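Local coordinates for dihydroorotase (Campylobacter jejuni subsp. jejuni, PDB 3PNU), which probably catalyses the reversible cyclisation of N-carbamoyl-L-aspartate to (S)-dihydroorotate, the third step of de novo UMP synthesis, at a two-zinc site, at residues D32-L37 / V186-T191; L43-P48 / Y337-N342; P66-E71 / K98-K103. All coordinates share one frame; numbering follows the deposited sequence.

Interaction 1: D32-L37 / V186-T191; sequences DMHLHL and VMEHIT. With ZN (zinc ion), chain D; ZN (zinc ion), chain C.
H34 and E188 meet through a histidine-carboxylate hydrogen bond: ND1 of H34 donates to OE1 of E188 over 2.8 Å with an N-H...O angle of 161°. The oxygen lies close to the plane of the imidazole, whereas the N-H comes in from above the carboxylate plane, 56° out of it. With CG of H34 anti to the backbone N, the ring reaches across the barrel interior, and its NE2 binds one zinc ion at 2.1 Å. E188 is a second-shell residue that, together with this metal bond, helps set the rotation of H34 and probably makes the imidazole a stronger metal donor. T208 holds OE1 as well. The packing is tight beside this bond, where CE1 of H34 lies 3.5 Å from CD2 of H189 and the two rings meet obliquely. NE2 of H189 binds the second zinc ion at 2.0 Å, and one water bridges the metals. The other side is looser: the backbone O of M33 and OE2 of E188 are bridged by a water, which donates to both. H36, D261, the carboxylated K116 and H155 complete the binuclear centre of this amidohydrolase barrel. Strand 31-35 brings H34 in beside strand 56-59, while the loop after strand 185-187 brings in E188 and H189, flanked by strand 205-209 and helix 193-201.

Interaction 2: L43-P48 / Y337-N342; sequences LELIAP and YEDKYN
OD2 of D339, whose carboxylate packs against L45, is gripped by two backbone N-H groups of its own loop. N342 N donates to OD2 of D339 over 2.7 Å at 171°, meeting the oxygen nearly along its C-O axis. A second, weak bond reaches OD2 of D339 from the backbone N of Y341, at 3.0 Å. Acceptance from the N-H three residues on makes this an Asx motif, which ties the turn back on itself. It also holds the carboxylate fixed, so that its other oxygen, OD1, comes 3.8 Å from CB of L45.

L45 carries nearly all of the contact from the helix side. With CG anti to the backbone N (chi1 176°), its isobutyl group is carried toward the loop, and both methyls lie against backbone carbonyls of 337-338. CD2 is nearest the O of Y337, at 3.1 Å, and CD1 is nearest the O of E338, at 3.3 Å. CD2 also approaches the O of N342 at 3.8 Å, with CB of that asparagine a little farther off. A single aliphatic side chain therefore packs against main-chain oxygens and one carboxylate, and packing rather than polar bonding joins the two segments. OE1 of E44 and OD1 of D339 are 5.8 Å apart, a separation at which like charges would at most weakly repel at this exposed edge.

The loop connects strand 337-338 to strand 343-344, an antiparallel pair in which Y337 bonds to V344. It lies over the outer side of helix 40-51, where Y337 also touches L49 and N342 touches M42. On the same helix, L43 points away from the loop and packs on Y76, I80 and A83 of helix 70-84.

Interaction 3: P66-E71 / K98-K103; sequences PLCNLE and KNYDEK
Y100 directs its phenol end at C68, so that the hydroxyl abuts CA and CB of the cysteine. OH of Y100 stands 3.2 Å from CA of C68 and 3.5 Å from its CB, while the sulfur lies farther out, SG to OH being 3.9 Å. The CB of C68 leaves its backbone across the line of approach and SG is anti to the carbonyl carbon, so the thiol passes beside the tyrosine oxygen instead of pointing at it. The backbone O of C68 comes to the ring edge, near its plane, 3.5 Å from CE2 of Y100. The tyrosine therefore meets the C68 backbone and CB with its rim.

The faces of the ring are used differently. K98 lays its extended aliphatic chain over one of them, CG standing 3.5 Å above the plane and displaced toward the rim, and F104 stacks on Y100 as well. The tight turn between K98 and Y100, an inverse gamma turn centred on N99 with Y100 N bonded to K98 O over 2.8 Å, brings the two side chains together. Each segment then runs into a helix with its own side-chain N-cap, N69 bonding to D72 N ahead of helix 70-84 and D101 to F104 N ahead of helix 102-108.

The contact thus joins the loops that follow strands 56-59 and 90-93 of the barrel. The polar need of the phenol is met beside it, by a hydrogen bond to the backbone O of F96, a residue that also pairs with the backbone of L67. With its proton given to F96 O, the hydroxyl presents its oxygen to the carbons of C68, consistent at most with a weak C-H...O attraction.

Interaction 1 lies about 2 Å from the centre of the chain, at the metal site, while interactions 2 and 3 lie about 20 and 22 Å out and about 29 Å apart, centre to centre. Along the chain 32-37, 43-48 and 66-71 are followed by 98-103, 186-191 and 337-342, so interactions 1 and 2 interlock. These two also touch, L37 packing on L43, I46 and A47, because strand 31-35 leads into helix 40-51; the zinc-bearing core of the TIM barrel is thereby connected to its outer layer. Interaction 3 stands apart, joining loops after strands 56-59 and 90-93, neighbours in the parallel sheet that begins with 31-35.

Interaction 1: D32-L37 / V186-T191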
loop_
_atom_site.group_PDB
_atom_site.type_symbol
_atom_site.label_atom_id
_atom_site.label_comp_id
_atom_site.label_asym_id
_atom_site.label_seq_id
_atom_site.Cartn_x
_atom_site.Cartn_y
_atom_site.Cartn_z
ATOM N N ASP A 32 22.477 16.591 -5.485
ATOM C CA ASP A 32 21.534 15.549 -5.103
ATOM C C ASP A 32 22.027 15.081 -3.755
ATOM O O ASP A 32 23.004 14.329 -3.674
ATOM C CB ASP A 32 21.463 14.388 -6.104
ATOM C CG ASP A 32 20.452 13.290 -5.654
ATOM O OD1 ASP A 32 19.999 13.329 -4.486
ATOM O OD2 ASP A 32 20.108 12.396 -6.453
ATOM N N MET A 33 21.359 15.523 -2.687
ATOM C CA MET A 33 21.819 15.193 -1.313
ATOM C C MET A 33 21.398 13.836 -0.742
ATOM O O MET A 33 21.591 13.582 0.454
ATOM C CB MET A 33 21.447 16.320 -0.352
ATOM C CG MET A 33 21.976 17.695 -0.816
ATOM S SD MET A 33 23.781 17.769 -1.011
ATOM C CE MET A 33 24.359 17.695 0.683
ATOM N N HIS A 34 20.858 12.955 -1.582
ATOM C CA HIS A 34 20.484 11.613 -1.127
ATOM C C HIS A 34 20.413 10.679 -2.335
ATOM O O HIS A 34 19.405 10.647 -3.012
ATOM C CB HIS A 34 19.121 11.651 -0.398
ATOM C CG HIS A 34 18.764 10.371 0.284
ATOM N ND1 HIS A 34 18.587 10.279 1.650
ATOM C CD2 HIS A 34 18.571 9.119 -0.204
ATOM C CE1 HIS A 34 18.282 9.032 1.968
ATOM N NE2 HIS A 34 18.270 8.306 0.863
ATOM N N LEU A 35 21.461 9.900 -2.577
ATOM C CA LEU A 35 21.511 9.056 -3.765
ATOM C C LEU A 35 22.081 7.674 -3.532
ATOM O O LEU A 35 23.050 7.516 -2.811
ATOM C CB LEU A 35 22.390 9.756 -4.825
ATOM C CG LEU A 35 22.547 9.158 -6.243
ATOM C CD1 LEU A 35 21.188 8.956 -6.913
ATOM C CD2 LEU A 35 23.443 10.066 -7.129
ATOM N N HIS A 36 21.471 6.677 -4.172
ATOM C CA HIS A 36 21.955 5.278 -4.122
ATOM C C HIS A 36 22.531 4.896 -5.483
ATOM O O HIS A 36 21.826 4.939 -6.488
ATOM C CB HIS A 36 20.821 4.320 -3.758
ATOM C CG HIS A 36 20.316 4.506 -2.371
ATOM N ND1 HIS A 36 20.925 3.928 -1.273
ATOM C CD2 HIS A 36 19.275 5.219 -1.896
ATOM C CE1 HIS A 36 20.273 4.285 -0.182
ATOM N NE2 HIS A 36 19.269 5.066 -0.534
ATOM N N LEU A 37 23.812 4.538 -5.508
ATOM C CA LEU A 37 24.508 4.159 -6.752
ATOM C C LEU A 37 24.856 2.669 -6.813
ATOM O O LEU A 37 25.453 2.196 -7.787
ATOM C CB LEU A 37 25.812 4.955 -6.890
ATOM C CG LEU A 37 25.731 6.448 -7.177
ATOM C CD1 LEU A 37 27.152 7.051 -7.218
ATOM C CD2 LEU A 37 24.986 6.689 -8.472
ATOM N N VAL A 186 20.144 15.639 9.898
ATOM C CA VAL A 186 19.352 15.760 8.681
ATOM C C VAL A 186 18.319 14.645 8.606
ATOM O O VAL A 186 18.660 13.466 8.539
ATOM C CB VAL A 186 20.233 15.753 7.409
ATOM C CG1 VAL A 186 19.382 16.027 6.157
ATOM C CG2 VAL A 186 21.320 16.798 7.542
ATOM N N MET A 187 17.051 15.047 8.664
ATOM C CA MET A 187 15.932 14.133 8.546
ATOM C C MET A 187 15.795 13.823 7.049
ATOM O O MET A 187 15.242 14.623 6.295
ATOM C CB MET A 187 14.655 14.807 9.076
ATOM C CG MET A 187 14.758 15.277 10.536
ATOM S SD MET A 187 13.224 15.916 11.245
ATOM C CE MET A 187 12.895 17.297 10.164
ATOM N N GLU A 188 16.326 12.686 6.608
ATOM C CA GLU A 188 16.260 12.326 5.182
ATOM C C GLU A 188 14.875 12.032 4.689
ATOM O O GLU A 188 13.996 11.631 5.461
ATOM C CB GLU A 188 17.151 11.126 4.886
ATOM C CG GLU A 188 18.628 11.421 5.087
ATOM C CD GLU A 188 19.157 12.494 4.124
ATOM O OE1 GLU A 188 18.568 12.713 3.019
ATOM O OE2 GLU A 188 20.179 13.104 4.483
ATOM N N HIS A 189 14.695 12.209 3.376
ATOM C CA HIS A 189 13.408 12.012 2.693
ATOM C C HIS A 189 12.175 12.133 3.589
ATOM O O HIS A 189 11.482 11.155 3.850
ATOM C CB HIS A 189 13.375 10.689 1.951
ATOM C CG HIS A 189 13.899 9.530 2.734
ATOM N ND1 HIS A 189 13.400 9.175 3.964
ATOM C CD2 HIS A 189 14.851 8.613 2.433
ATOM C CE1 HIS A 189 14.052 8.112 4.409
ATOM N NE2 HIS A 189 14.924 7.743 3.491
ATOM N N ILE A 190 11.893 13.331 4.065
ATOM C CA ILE A 190 10.718 13.493 4.908
ATOM C C ILE A 190 9.485 13.377 4.042
ATOM O O ILE A 190 9.489 13.766 2.858
ATOM C CB ILE A 190 10.716 14.770 5.710
ATOM C CG1 ILE A 190 10.693 16.021 4.812
ATOM C CG2 ILE A 190 11.939 14.791 6.649
ATOM C CD1 ILE A 190 10.387 17.339 5.626
ATOM N N THR A 191 8.432 12.836 4.638
ATOM C CA THR A 191 7.192 12.570 3.939
ATOM C C THR A 191 5.933 12.915 4.708
ATOM O O THR A 191 4.858 12.592 4.261
ATOM C CB THR A 191 7.119 11.078 3.661
ATOM O OG1 THR A 191 7.088 10.375 4.912
ATOM C CG2 THR A 191 8.356 10.618 2.831
HETATM ZN ZN ZN D . 17.907 6.227 0.781
HETATM ZN ZN ZN C . 16.139 6.101 3.453
HETATM O O HOH W 1 21.714 14.607 2.969
HETATM O O HOH W 2 15.657 5.780 1.516
#

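Interaction 2: L43-P48 / Y337-N342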
loop_
_atom_site.group_PDB
_atom_site.type_symbol
_atom_site.label_atom_id
_atom_site.label_comp_id
_atom_site.label_asym_id
_atom_site.label_seq_id
_atom_site.Cartn_x
_atom_site.Cartn_y
_atom_site.Cartn_z
ATOM N N LEU A 43 26.446 0.011 -10.653
ATOM C CA LEU A 43 27.034 1.329 -10.545
ATOM C C LEU A 43 27.419 1.873 -11.920
ATOM O O LEU A 43 27.059 2.998 -12.255
ATOM C CB LEU A 43 28.246 1.277 -9.627
ATOM C CG LEU A 43 29.033 2.569 -9.477
ATOM C CD1 LEU A 43 28.131 3.747 -9.113
ATOM C CD2 LEU A 43 30.114 2.357 -8.434
ATOM N N GLU A 44 28.123 1.063 -12.715
ATOM C CA GLU A 44 28.567 1.468 -14.066
ATOM C C GLU A 44 27.409 1.883 -14.976
ATOM O O GLU A 44 27.588 2.680 -15.903
ATOM C CB GLU A 44 29.370 0.337 -14.742
ATOM C CG GLU A 44 30.670 -0.040 -14.013
ATOM C CD GLU A 44 31.282 -1.360 -14.498
ATOM O OE1 GLU A 44 30.847 -1.886 -15.555
ATOM O OE2 GLU A 44 32.200 -1.871 -13.803
ATOM N N LEU A 45 26.224 1.350 -14.709
ATOM C CA LEU A 45 25.050 1.664 -15.526
ATOM C C LEU A 45 24.296 2.934 -15.115
ATOM O O LEU A 45 23.933 3.742 -15.965
ATOM C CB LEU A 45 24.079 0.478 -15.505
ATOM C CG LEU A 45 22.741 0.675 -16.234
ATOM C CD1 LEU A 45 22.939 1.131 -17.665
ATOM C CD2 LEU A 45 21.923 -0.614 -16.181
ATOM N N ILE A 46 24.061 3.103 -13.816
ATOM C CA ILE A 46 23.286 4.255 -13.318
ATOM C C ILE A 46 24.101 5.525 -12.962
ATOM O O ILE A 46 23.603 6.640 -13.135
ATOM C CB ILE A 46 22.433 3.849 -12.077
ATOM C CG1 ILE A 46 23.332 3.563 -10.862
ATOM C CG2 ILE A 46 21.581 2.651 -12.405
ATOM C CD1 ILE A 46 22.582 3.269 -9.575
ATOM N N ALA A 47 25.333 5.353 -12.480
ATOM C CA ALA A 47 26.159 6.489 -12.053
ATOM C C ALA A 47 26.192 7.619 -13.073
ATOM O O ALA A 47 26.032 8.779 -12.714
ATOM C CB ALA A 47 27.577 6.041 -11.680
ATOM N N PRO A 48 26.418 7.288 -14.348
ATOM C CA PRO A 48 26.412 8.312 -15.390
ATOM C C PRO A 48 25.113 9.075 -15.501
ATOM O O PRO A 48 25.113 10.236 -15.854
ATOM C CB PRO A 48 26.629 7.500 -16.667
ATOM C CG PRO A 48 27.532 6.391 -16.228
ATOM C CD PRO A 48 27.042 6.034 -14.824
ATOM N N TYR A 337 16.798 1.286 -18.734
ATOM C CA TYR A 337 18.164 1.719 -18.987
ATOM C C TYR A 337 19.009 0.447 -18.911
ATOM O O TYR A 337 19.407 0.002 -17.844
ATOM C CB TYR A 337 18.602 2.826 -18.017
ATOM C CG TYR A 337 18.010 4.200 -18.356
ATOM C CD1 TYR A 337 18.741 5.130 -19.094
ATOM C CD2 TYR A 337 16.729 4.554 -17.956
ATOM C CE1 TYR A 337 18.211 6.385 -19.412
ATOM C CE2 TYR A 337 16.192 5.805 -18.274
ATOM C CZ TYR A 337 16.944 6.712 -19.000
ATOM O OH TYR A 337 16.426 7.940 -19.320
ATOM N N GLU A 338 19.259 -0.125 -20.084
ATOM C CA GLU A 338 19.936 -1.413 -20.241
ATOM C C GLU A 338 21.448 -1.421 -20.385
ATOM O O GLU A 338 22.114 -0.398 -20.503
ATOM C CB GLU A 338 19.370 -2.091 -21.509
ATOM C CG GLU A 338 17.910 -2.517 -21.420
ATOM C CD GLU A 338 17.246 -2.691 -22.788
ATOM O OE1 GLU A 338 17.253 -1.723 -23.581
ATOM O OE2 GLU A 338 16.677 -3.774 -23.048
ATOM N N ASP A 339 21.952 -2.645 -20.364
ATOM C CA ASP A 339 23.337 -2.955 -20.608
ATOM C C ASP A 339 23.479 -4.495 -20.551
ATOM O O ASP A 339 22.485 -5.236 -20.577
ATOM C CB ASP A 339 24.311 -2.202 -19.665
ATOM C CG ASP A 339 24.424 -2.823 -18.286
ATOM O OD1 ASP A 339 25.390 -2.475 -17.573
ATOM O OD2 ASP A 339 23.580 -3.667 -17.922
ATOM N N LYS A 340 24.727 -4.935 -20.481
ATOM C CA LYS A 340 25.141 -6.334 -20.457
ATOM C C LYS A 340 24.761 -7.077 -19.169
ATOM O O LYS A 340 24.386 -8.256 -19.208
ATOM C CB LYS A 340 26.676 -6.311 -20.625
ATOM C CG LYS A 340 27.465 -7.613 -20.758
ATOM C CD LYS A 340 28.976 -7.232 -20.826
ATOM C CE LYS A 340 29.950 -8.408 -20.922
ATOM N NZ LYS A 340 29.922 -9.063 -22.261
ATOM N N TYR A 341 24.829 -6.384 -18.033
ATOM C CA TYR A 341 24.593 -7.018 -16.725
ATOM C C TYR A 341 23.230 -6.779 -16.031
ATOM O O TYR A 341 22.734 -7.661 -15.314
ATOM C CB TYR A 341 25.719 -6.581 -15.772
ATOM C CG TYR A 341 27.112 -6.767 -16.350
ATOM C CD1 TYR A 341 27.798 -7.971 -16.197
ATOM C CD2 TYR A 341 27.743 -5.736 -17.048
ATOM C CE1 TYR A 341 29.077 -8.147 -16.727
ATOM C CE2 TYR A 341 29.025 -5.903 -17.582
ATOM C CZ TYR A 341 29.687 -7.114 -17.418
ATOM O OH TYR A 341 30.954 -7.295 -17.940
ATOM N N ASN A 342 22.637 -5.605 -16.235
ATOM C CA ASN A 342 21.372 -5.237 -15.576
ATOM C C ASN A 342 20.431 -4.446 -16.477
ATOM O O ASN A 342 20.797 -4.015 -17.565
ATOM C CB ASN A 342 21.666 -4.400 -14.309
ATOM C CG ASN A 342 22.294 -5.220 -13.175
ATOM O OD1 ASN A 342 21.656 -6.103 -12.606
ATOM N ND2 ASN A 342 23.532 -4.886 -12.811
#

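Interaction 3: P66-E71 / K98-K103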
loop_
_atom_site.group_PDB
_atom_site.type_symbol
_atom_site.label_atom_id
_atom_site.label_comp_id
_atom_site.label_asym_id
_atom_site.label_seq_id
_atom_site.Cartn_x
_atom_site.Cartn_y
_atom_site.Cartn_z
ATOM N N PRO A 66 27.748 -3.184 4.532
ATOM C CA PRO A 66 27.730 -1.726 4.545
ATOM C C PRO A 66 29.088 -1.086 4.833
ATOM O O PRO A 66 29.862 -1.585 5.652
ATOM C CB PRO A 66 26.713 -1.393 5.654
ATOM C CG PRO A 66 26.097 -2.734 6.063
ATOM C CD PRO A 66 27.116 -3.750 5.731
ATOM N N LEU A 67 29.346 0.030 4.162
ATOM C CA LEU A 67 30.594 0.753 4.316
ATOM C C LEU A 67 30.787 1.195 5.757
ATOM O O LEU A 67 30.098 2.101 6.222
ATOM C CB LEU A 67 30.621 1.960 3.378
ATOM C CG LEU A 67 30.386 1.613 1.904
ATOM C CD1 LEU A 67 30.457 2.861 1.072
ATOM C CD2 LEU A 67 31.394 0.575 1.419
ATOM N N CYS A 68 31.726 0.552 6.459
ATOM C CA CYS A 68 32.012 0.870 7.863
ATOM C C CYS A 68 33.496 1.132 8.159
ATOM O O CYS A 68 33.900 1.142 9.325
ATOM C CB CYS A 68 31.472 -0.235 8.786
ATOM S SG CYS A 68 29.637 -0.386 8.823
ATOM N N ASN A 69 34.308 1.342 7.121
ATOM C CA ASN A 69 35.730 1.679 7.312
ATOM C C ASN A 69 36.264 2.464 6.118
ATOM O O ASN A 69 35.738 2.355 5.010
ATOM C CB ASN A 69 36.582 0.436 7.627
ATOM C CG ASN A 69 36.679 -0.526 6.462
ATOM O OD1 ASN A 69 37.087 -0.154 5.358
ATOM N ND2 ASN A 69 36.330 -1.782 6.711
ATOM N N LEU A 70 37.309 3.256 6.354
ATOM C CA LEU A 70 37.886 4.137 5.317
ATOM C C LEU A 70 38.403 3.436 4.077
ATOM O O LEU A 70 38.220 3.928 2.954
ATOM C CB LEU A 70 38.995 4.987 5.919
ATOM C CG LEU A 70 38.524 5.979 6.988
ATOM C CD1 LEU A 70 39.700 6.627 7.723
ATOM C CD2 LEU A 70 37.615 7.031 6.362
ATOM N N GLU A 71 39.035 2.281 4.277
ATOM C CA GLU A 71 39.604 1.512 3.168
ATOM C C GLU A 71 38.553 1.177 2.130
ATOM O O GLU A 71 38.730 1.421 0.936
ATOM C CB GLU A 71 40.262 0.208 3.671
ATOM C CG GLU A 71 41.533 0.396 4.530
ATOM C CD GLU A 71 41.271 1.054 5.883
ATOM O OE1 GLU A 71 42.210 1.693 6.411
ATOM O OE2 GLU A 71 40.136 0.949 6.409
ATOM N N LYS A 98 27.381 3.355 13.101
ATOM C CA LYS A 98 27.636 2.389 14.162
ATOM C C LYS A 98 28.362 3.223 15.218
ATOM O O LYS A 98 28.608 4.400 14.984
ATOM C CB LYS A 98 28.460 1.180 13.708
ATOM C CG LYS A 98 29.954 1.424 13.566
ATOM C CD LYS A 98 30.688 0.106 13.308
ATOM C CE LYS A 98 32.183 0.256 13.555
ATOM N NZ LYS A 98 32.934 -1.019 13.345
ATOM N N ASN A 99 28.720 2.631 16.353
ATOM C CA ASN A 99 29.345 3.385 17.467
ATOM C C ASN A 99 30.815 3.759 17.312
ATOM O O ASN A 99 31.631 3.446 18.180
ATOM C CB ASN A 99 29.204 2.588 18.765
ATOM C CG ASN A 99 27.782 2.233 19.065
ATOM O OD1 ASN A 99 26.850 2.952 18.691
ATOM N ND2 ASN A 99 27.593 1.112 19.755
ATOM N N TYR A 100 31.162 4.452 16.236
ATOM C CA TYR A 100 32.548 4.840 16.009
ATOM C C TYR A 100 33.057 5.679 17.189
ATOM O O TYR A 100 32.273 6.363 17.836
ATOM C CB TYR A 100 32.664 5.652 14.729
ATOM C CG TYR A 100 32.186 4.966 13.469
ATOM C CD1 TYR A 100 31.026 5.382 12.805
ATOM C CD2 TYR A 100 32.891 3.906 12.932
ATOM C CE1 TYR A 100 30.598 4.751 11.624
ATOM C CE2 TYR A 100 32.475 3.282 11.761
ATOM C CZ TYR A 100 31.329 3.707 11.118
ATOM O OH TYR A 100 30.948 3.049 9.970
ATOM N N ASP A 101 34.363 5.616 17.467
ATOM C CA ASP A 101 34.970 6.416 18.551
ATOM C C ASP A 101 35.596 7.704 17.990
ATOM O O ASP A 101 35.725 7.860 16.776
ATOM C CB ASP A 101 36.021 5.600 19.309
ATOM C CG ASP A 101 37.172 5.167 18.426
ATOM O OD1 ASP A 101 37.668 5.978 17.614
ATOM O OD2 ASP A 101 37.596 4.007 18.558
ATOM N N GLU A 102 36.002 8.606 18.875
ATOM C CA GLU A 102 36.561 9.891 18.461
ATOM C C GLU A 102 37.778 9.703 17.566
ATOM O O GLU A 102 37.874 10.321 16.499
ATOM C CB GLU A 102 36.901 10.745 19.684
ATOM C CG GLU A 102 37.184 12.233 19.395
ATOM C CD GLU A 102 38.511 12.501 18.664
ATOM O OE1 GLU A 102 38.647 13.596 18.061
ATOM O OE2 GLU A 102 39.414 11.629 18.686
ATOM N N LYS A 103 38.695 8.834 17.982
ATOM C CA LYS A 103 39.906 8.591 17.204
ATOM C C LYS A 103 39.573 8.211 15.765
ATOM O O LYS A 103 40.153 8.747 14.825
ATOM C CB LYS A 103 40.792 7.521 17.869
ATOM C CG LYS A 103 42.090 7.249 17.114
ATOM C CD LYS A 103 43.118 6.425 17.906
ATOM C CE LYS A 103 44.464 6.423 17.159
ATOM N NZ LYS A 103 45.570 5.756 17.908
#